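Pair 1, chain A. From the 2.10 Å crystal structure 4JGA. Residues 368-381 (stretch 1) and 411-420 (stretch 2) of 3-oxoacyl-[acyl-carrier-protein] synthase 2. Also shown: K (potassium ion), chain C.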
# COMPACT_ATOMS: atom_id res chain seq x y z
N ALA A 368 9.39 -5.44 9.30
CA ALA A 368 9.85 -5.26 10.67
C ALA A 368 8.72 -5.19 11.66
O ALA A 368 8.74 -5.84 12.71
CB ALA A 368 10.70 -4.01 10.78
N GLY A 369 7.72 -4.37 11.34
CA GLY A 369 6.66 -4.10 12.28
C GLY A 369 5.81 -5.31 12.61
O GLY A 369 5.28 -5.41 13.72
N SER A 370 5.63 -6.21 11.64
CA SER A 370 4.78 -7.36 11.86
C SER A 370 5.53 -8.49 12.54
O SER A 370 5.01 -9.16 13.44
CB SER A 370 4.17 -7.82 10.54
OG SER A 370 5.15 -8.08 9.56
N VAL A 371 6.78 -8.70 12.13
CA VAL A 371 7.68 -9.58 12.85
C VAL A 371 7.76 -9.18 14.34
O VAL A 371 7.69 -10.01 15.25
CB VAL A 371 9.07 -9.60 12.16
CG1 VAL A 371 10.10 -10.30 13.01
CG2 VAL A 371 8.99 -10.33 10.82
N GLU A 372 7.93 -7.89 14.59
CA GLU A 372 8.10 -7.41 15.94
C GLU A 372 6.79 -7.47 16.76
O GLU A 372 6.82 -7.67 17.99
CB GLU A 372 8.68 -6.01 15.91
CG GLU A 372 10.16 -6.04 15.56
CD GLU A 372 10.69 -4.76 14.92
OE1 GLU A 372 10.03 -3.69 15.10
OE2 GLU A 372 11.77 -4.82 14.26
N PHE A 373 5.67 -7.29 16.08
CA PHE A 373 4.35 -7.51 16.67
C PHE A 373 4.21 -8.96 17.17
O PHE A 373 3.69 -9.21 18.25
CB PHE A 373 3.27 -7.19 15.65
CG PHE A 373 1.86 -7.42 16.14
CD1 PHE A 373 1.25 -8.64 15.98
CD2 PHE A 373 1.15 -6.40 16.77
CE1 PHE A 373 -0.05 -8.88 16.42
CE2 PHE A 373 -0.15 -6.62 17.21
CZ PHE A 373 -0.76 -7.86 17.03
N ILE A 374 4.67 -9.90 16.36
CA ILE A 374 4.70 -11.31 16.75
C ILE A 374 5.60 -11.55 17.97
O ILE A 374 5.18 -12.22 18.95
CB ILE A 374 5.08 -12.17 15.55
CG1 ILE A 374 3.92 -12.15 14.54
CG2 ILE A 374 5.38 -13.60 15.99
CD1 ILE A 374 4.24 -12.67 13.14
N PHE A 375 6.82 -11.01 17.95
CA PHE A 375 7.71 -11.11 19.12
C PHE A 375 7.04 -10.56 20.37
O PHE A 375 7.19 -11.13 21.46
CB PHE A 375 9.06 -10.41 18.89
CG PHE A 375 9.91 -11.01 17.80
CD1 PHE A 375 9.77 -12.32 17.40
CD2 PHE A 375 10.88 -10.23 17.18
CE1 PHE A 375 10.58 -12.85 16.42
CE2 PHE A 375 11.70 -10.75 16.17
CZ PHE A 375 11.55 -12.06 15.81
N SER A 376 6.28 -9.48 20.19
CA SER A 376 5.56 -8.83 21.28
C SER A 376 4.49 -9.74 21.91
O SER A 376 4.41 -9.87 23.14
CB SER A 376 4.96 -7.50 20.82
OG SER A 376 5.97 -6.55 20.44
N ALA A 377 3.74 -10.43 21.04
CA ALA A 377 2.79 -11.41 21.49
C ALA A 377 3.46 -12.58 22.21
O ALA A 377 2.94 -13.11 23.19
CB ALA A 377 1.98 -11.90 20.31
N LEU A 378 4.59 -13.04 21.69
CA LEU A 378 5.31 -14.15 22.30
C LEU A 378 5.92 -13.75 23.65
O LEU A 378 6.04 -14.57 24.52
CB LEU A 378 6.38 -14.71 21.33
CG LEU A 378 5.78 -15.37 20.09
CD1 LEU A 378 6.81 -15.53 18.98
CD2 LEU A 378 5.22 -16.71 20.43
N ALA A 379 6.34 -12.49 23.79
CA ALA A 379 6.83 -12.02 25.09
C ALA A 379 5.75 -12.16 26.16
O ALA A 379 6.04 -12.47 27.32
CB ALA A 379 7.30 -10.57 25.01
N ILE A 380 4.50 -11.93 25.76
CA ILE A 380 3.37 -12.14 26.66
C ILE A 380 3.18 -13.63 26.91
O ILE A 380 3.02 -14.04 28.05
CB ILE A 380 2.06 -11.58 26.08
CG1 ILE A 380 2.06 -10.06 26.17
CG2 ILE A 380 0.84 -12.13 26.81
CD1 ILE A 380 1.01 -9.39 25.29
N ARG A 381 3.19 -14.43 25.84
CA ARG A 381 3.01 -15.89 26.01
C ARG A 381 4.05 -16.48 26.97
O ARG A 381 3.68 -17.28 27.84
CB ARG A 381 3.06 -16.64 24.69
CG ARG A 381 2.60 -18.09 24.84
CD ARG A 381 2.94 -18.96 23.63
NE ARG A 381 4.37 -19.14 23.53
CZ ARG A 381 5.00 -19.66 22.47
NH1 ARG A 381 4.32 -20.09 21.42
NH2 ARG A 381 6.32 -19.74 22.48
N LYS A 411 6.98 -9.93 34.50
CA LYS A 411 5.54 -9.86 34.28
C LYS A 411 5.27 -9.00 33.04
O LYS A 411 5.64 -7.83 33.01
CB LYS A 411 4.81 -9.28 35.49
CG LYS A 411 3.30 -9.25 35.32
CD LYS A 411 2.67 -8.05 36.03
CE LYS A 411 3.04 -6.68 35.42
NZ LYS A 411 1.86 -5.88 34.96
N ILE A 412 4.60 -9.60 32.05
CA ILE A 412 4.26 -8.93 30.80
C ILE A 412 2.80 -9.16 30.40
O ILE A 412 2.44 -10.21 29.86
CB ILE A 412 5.16 -9.35 29.62
CG1 ILE A 412 6.64 -9.14 29.99
CG2 ILE A 412 4.82 -8.51 28.39
CD1 ILE A 412 7.60 -9.50 28.87
N ASP A 413 1.97 -8.16 30.68
CA ASP A 413 0.55 -8.19 30.38
C ASP A 413 0.19 -7.18 29.29
O ASP A 413 -0.80 -7.35 28.62
CB ASP A 413 -0.27 -7.91 31.63
CG ASP A 413 -0.25 -9.08 32.63
OD1 ASP A 413 -0.02 -10.23 32.24
OD2 ASP A 413 -0.43 -8.82 33.81
N TYR A 414 0.94 -6.10 29.18
CA TYR A 414 0.70 -5.14 28.15
C TYR A 414 2.00 -4.83 27.46
O TYR A 414 3.02 -4.56 28.12
CB TYR A 414 0.15 -3.84 28.72
CG TYR A 414 -1.23 -3.91 29.31
CD1 TYR A 414 -1.45 -4.35 30.63
CD2 TYR A 414 -2.33 -3.51 28.57
CE1 TYR A 414 -2.73 -4.38 31.17
CE2 TYR A 414 -3.61 -3.56 29.10
CZ TYR A 414 -3.80 -3.98 30.38
OH TYR A 414 -5.07 -4.01 30.85
N VAL A 415 1.96 -4.81 26.13
CA VAL A 415 3.13 -4.52 25.32
C VAL A 415 2.84 -3.45 24.28
O VAL A 415 1.77 -3.44 23.67
CB VAL A 415 3.61 -5.77 24.59
CG1 VAL A 415 4.77 -5.43 23.65
CG2 VAL A 415 4.03 -6.83 25.59
N LEU A 416 3.80 -2.53 24.12
CA LEU A 416 3.78 -1.51 23.09
C LEU A 416 4.88 -1.84 22.07
O LEU A 416 6.02 -2.14 22.44
CB LEU A 416 4.06 -0.12 23.70
CG LEU A 416 4.28 1.06 22.76
CD1 LEU A 416 2.99 1.46 22.07
CD2 LEU A 416 4.83 2.26 23.49
N SER A 417 4.55 -1.75 20.78
CA SER A 417 5.52 -1.97 19.72
C SER A 417 5.47 -0.81 18.71
O SER A 417 4.42 -0.47 18.21
CB SER A 417 5.25 -3.31 19.00
OG SER A 417 6.23 -3.57 18.01
N ASN A 418 6.64 -0.23 18.45
CA ASN A 418 6.80 0.90 17.57
C ASN A 418 7.41 0.55 16.20
O ASN A 418 8.29 -0.30 16.12
CB ASN A 418 7.72 1.93 18.22
CG ASN A 418 7.16 2.53 19.49
OD1 ASN A 418 5.95 2.57 19.72
ND2 ASN A 418 8.05 2.99 20.34
N SER A 419 7.00 1.30 15.18
CA SER A 419 7.64 1.27 13.87
C SER A 419 7.59 2.63 13.21
O SER A 419 6.50 3.24 13.14
CB SER A 419 6.94 0.33 12.90
OG SER A 419 6.81 -0.96 13.42
N PHE A 420 8.75 3.10 12.74
CA PHE A 420 8.85 4.40 12.11
C PHE A 420 9.47 4.22 10.71
O PHE A 420 10.25 3.27 10.46
CB PHE A 420 9.69 5.36 12.97
CG PHE A 420 9.38 5.31 14.46
CD1 PHE A 420 8.06 5.41 14.92
CD2 PHE A 420 10.39 5.19 15.39
CE1 PHE A 420 7.76 5.33 16.27
CE2 PHE A 420 10.10 5.12 16.76
CZ PHE A 420 8.79 5.20 17.19
K K C . 8.88 -2.65 17.24
O HOH W 1 5.01 -3.62 15.70
O HOH W 2 9.37 -1.74 13.32

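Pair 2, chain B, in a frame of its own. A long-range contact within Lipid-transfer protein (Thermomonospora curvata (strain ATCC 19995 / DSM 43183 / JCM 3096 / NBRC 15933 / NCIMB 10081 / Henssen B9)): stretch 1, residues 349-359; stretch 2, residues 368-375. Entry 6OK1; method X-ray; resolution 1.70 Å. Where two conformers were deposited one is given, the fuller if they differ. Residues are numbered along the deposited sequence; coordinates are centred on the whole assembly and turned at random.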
# COMPACT_ATOMS: atom_id res chain seq x y z
N ASN B 349 0.25 -18.36 4.71
CA ASN B 349 -0.08 -19.71 5.12
C ASN B 349 0.78 -20.18 6.29
O ASN B 349 0.34 -21.04 7.05
CB ASN B 349 0.01 -20.69 3.93
CG ASN B 349 1.35 -20.64 3.21
OD1 ASN B 349 1.89 -19.58 2.94
ND2 ASN B 349 1.88 -21.82 2.85
N GLY B 350 1.95 -19.58 6.50
CA GLY B 350 2.73 -19.90 7.69
C GLY B 350 2.10 -19.37 8.96
O GLY B 350 2.20 -20.00 10.02
N ILE B 351 1.48 -18.19 8.89
CA ILE B 351 0.77 -17.69 10.07
C ILE B 351 -0.35 -18.65 10.42
O ILE B 351 -0.58 -18.96 11.59
CB ILE B 351 0.27 -16.25 9.82
CG1 ILE B 351 1.44 -15.32 9.48
CG2 ILE B 351 -0.45 -15.73 11.05
CD1 ILE B 351 1.05 -13.90 9.03
N ALA B 352 -1.06 -19.15 9.41
CA ALA B 352 -2.14 -20.11 9.68
C ALA B 352 -1.61 -21.35 10.39
O ALA B 352 -2.24 -21.85 11.32
CB ALA B 352 -2.83 -20.49 8.38
N GLU B 353 -0.45 -21.87 9.96
CA GLU B 353 0.12 -23.04 10.63
C GLU B 353 0.45 -22.73 12.08
O GLU B 353 0.21 -23.56 12.96
CB GLU B 353 1.36 -23.54 9.89
CG GLU B 353 2.14 -24.65 10.62
CD GLU B 353 1.39 -25.98 10.70
OE1 GLU B 353 0.32 -26.15 10.07
OE2 GLU B 353 1.90 -26.87 11.40
N ALA B 354 0.98 -21.54 12.35
CA ALA B 354 1.26 -21.14 13.73
C ALA B 354 -0.01 -21.16 14.57
O ALA B 354 0.01 -21.57 15.74
CB ALA B 354 1.89 -19.75 13.73
N VAL B 355 -1.11 -20.72 13.99
CA VAL B 355 -2.39 -20.76 14.68
C VAL B 355 -2.77 -22.21 15.00
O VAL B 355 -3.19 -22.53 16.12
CB VAL B 355 -3.47 -20.06 13.84
CG1 VAL B 355 -4.88 -20.32 14.43
CG2 VAL B 355 -3.20 -18.54 13.73
N ARG B 356 -2.61 -23.11 14.03
CA ARG B 356 -2.92 -24.51 14.30
C ARG B 356 -2.06 -25.07 15.42
O ARG B 356 -2.55 -25.82 16.27
CB ARG B 356 -2.73 -25.35 13.03
CG ARG B 356 -3.71 -25.04 11.94
CD ARG B 356 -3.50 -26.02 10.78
NE ARG B 356 -4.03 -25.50 9.55
CZ ARG B 356 -3.32 -24.97 8.56
NH1 ARG B 356 -1.99 -24.96 8.55
NH2 ARG B 356 -4.00 -24.52 7.53
N LEU B 357 -0.77 -24.71 15.43
CA LEU B 357 0.11 -25.21 16.48
C LEU B 357 -0.40 -24.76 17.85
O LEU B 357 -0.45 -25.57 18.80
CB LEU B 357 1.54 -24.72 16.23
CG LEU B 357 2.29 -25.38 15.07
CD1 LEU B 357 3.55 -24.56 14.69
CD2 LEU B 357 2.68 -26.78 15.40
N VAL B 358 -0.83 -23.50 17.97
CA VAL B 358 -1.37 -23.02 19.25
C VAL B 358 -2.66 -23.76 19.59
O VAL B 358 -2.89 -24.13 20.75
CB VAL B 358 -1.58 -21.49 19.21
CG1 VAL B 358 -2.33 -21.02 20.46
CG2 VAL B 358 -0.24 -20.78 19.09
N ARG B 359 -3.52 -23.97 18.60
CA ARG B 359 -4.77 -24.70 18.80
C ARG B 359 -4.53 -26.16 19.12
O ARG B 359 -5.40 -26.79 19.74
CB ARG B 359 -5.65 -24.61 17.54
CG ARG B 359 -6.19 -23.25 17.21
CD ARG B 359 -6.92 -23.31 15.86
NE ARG B 359 -7.62 -22.07 15.54
CZ ARG B 359 -8.36 -21.91 14.44
NH1 ARG B 359 -8.50 -22.92 13.59
NH2 ARG B 359 -8.96 -20.76 14.21
N ASP B 368 2.17 -30.39 22.79
CA ASP B 368 1.63 -29.11 23.24
C ASP B 368 2.64 -28.00 22.96
O ASP B 368 3.82 -28.13 23.28
CB ASP B 368 1.30 -29.15 24.73
CG ASP B 368 0.08 -29.99 25.02
OD1 ASP B 368 -0.62 -30.35 24.06
OD2 ASP B 368 -0.17 -30.30 26.20
N VAL B 369 2.18 -26.91 22.35
CA VAL B 369 3.05 -25.79 22.04
C VAL B 369 2.42 -24.53 22.61
O VAL B 369 1.31 -24.15 22.20
CB VAL B 369 3.29 -25.65 20.53
CG1 VAL B 369 4.06 -24.37 20.21
CG2 VAL B 369 4.03 -26.88 19.99
N THR B 370 3.13 -23.86 23.51
CA THR B 370 2.57 -22.68 24.15
C THR B 370 2.76 -21.45 23.29
O THR B 370 1.80 -20.70 23.07
CB THR B 370 3.19 -22.48 25.54
OG1 THR B 370 2.88 -23.61 26.36
CG2 THR B 370 2.64 -21.25 26.21
N ASN B 371 3.99 -21.21 22.82
CA ASN B 371 4.35 -20.00 22.09
C ASN B 371 5.02 -20.36 20.77
O ASN B 371 5.95 -21.18 20.73
CB ASN B 371 5.28 -19.12 22.90
CG ASN B 371 4.71 -18.75 24.26
OD1 ASN B 371 3.70 -18.05 24.36
ND2 ASN B 371 5.36 -19.22 25.32
N VAL B 372 4.57 -19.73 19.69
CA VAL B 372 5.09 -19.97 18.34
C VAL B 372 5.58 -18.66 17.76
O VAL B 372 4.84 -17.67 17.75
CB VAL B 372 4.03 -20.59 17.42
CG1 VAL B 372 4.64 -20.84 16.03
CG2 VAL B 372 3.49 -21.87 18.00
N LEU B 373 6.81 -18.64 17.25
CA LEU B 373 7.35 -17.45 16.60
C LEU B 373 7.23 -17.63 15.10
O LEU B 373 7.60 -18.68 14.56
CB LEU B 373 8.80 -17.21 17.02
CG LEU B 373 9.35 -15.82 16.66
CD1 LEU B 373 10.44 -15.42 17.62
CD2 LEU B 373 9.90 -15.76 15.27
N VAL B 374 6.69 -16.61 14.43
CA VAL B 374 6.50 -16.62 12.98
C VAL B 374 7.24 -15.43 12.38
O VAL B 374 7.12 -14.31 12.88
CB VAL B 374 5.02 -16.55 12.58
CG1 VAL B 374 4.91 -16.69 11.03
CG2 VAL B 374 4.23 -17.58 13.30
N THR B 375 7.99 -15.67 11.32
CA THR B 375 8.64 -14.59 10.59
C THR B 375 8.02 -14.39 9.21
O THR B 375 7.46 -15.31 8.62
CB THR B 375 10.14 -14.81 10.40
OG1 THR B 375 10.37 -16.01 9.65
CG2 THR B 375 10.82 -14.93 11.75
O HOH W 3 -0.57 -26.82 21.30

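In both pairs a helix packs antiparallel against a strand. The two axes approach to 8.4 Å in each case, at 170° in pair 1 and 174° in pair 2, and 14 central residues superpose with an RMSD of 0.6 Å. No direct hydrogen bond crosses between the stretches in either pair, so side-chain packing, water and, in pair 1, a metal ion make the contact.

At the centre A:Ser376 matches B:Ala354, with CA atoms 0.3 Å apart; both residues point toward the strand, and both side chains are small. B:Ala354 CB touches B:Val372 CG1 at 3.7 Å and B:Val374 CG2 at 3.2 Å, a tight apolar fit. In pair 1, A:Ser376 CB meets A:Val415 CG1 at 3.5 Å, while A:Ser376 OG lies 3.6 Å from A:Ser417 CB. The hydroxyl is satisfied within its own helix, donating to A:Glu372 O (A:Ser376 OG to A:Glu372 O, 2.8 Å).

On the strand, A:Val415 and B:Val372 are the same residue in the same t rotamer, and their side-chain centres coincide within 0.4 Å. Each packs against the helix residue one turn further on: A:Ile380 CG1 lies 3.8 Å from A:Val415 CG2, and B:Val358 CG2 lies 4.0 Å from B:Val372 CG2. One position earlier on the helix, A:Ala379 matches B:Leu357. B:Leu357 CB lies 3.9 Å from B:Val372 CG2, whereas A:Ala379 CB meets the long side chain of A:Ile412 at its CD1, 4.0 Å away. The matching B:Val369 lacks this extension. Separately, water 3 accepts from B:Val369 N (2.9 Å) and donates to B:Leu357 O (2.8 Å), linking the two backbones.

The pairs differ most where A:Ser417 matches B:Val374 and A:Glu372 matches B:Gly350. In pair 2 the valine fills the space with carbon: B:Val374 CG1 contacts B:Ile351 CG1 at 4.0 Å and B:Gly350 C at 4.4 Å. In pair 1 the same region is polar. A potassium ion is bound by A:Glu372 OE1 (2.6 Å), A:Ser417 OG (2.9 Å) and A:Asn418 O (2.7 Å), with further ligands elsewhere in the structure, and thus joins helix to strand. A:Phe373, matched to B:Ile351, also points sideways, but its side chain comes no nearer than 5.2 Å to the strand, while B:Ile351 CG1 lies 4.0 Å from B:Val374 CG1. Water 1 also bridges the stretches, donating to A:Gly369 O (2.7 Å) and hydrogen-bonding A:Ser417 OG (2.6 Å).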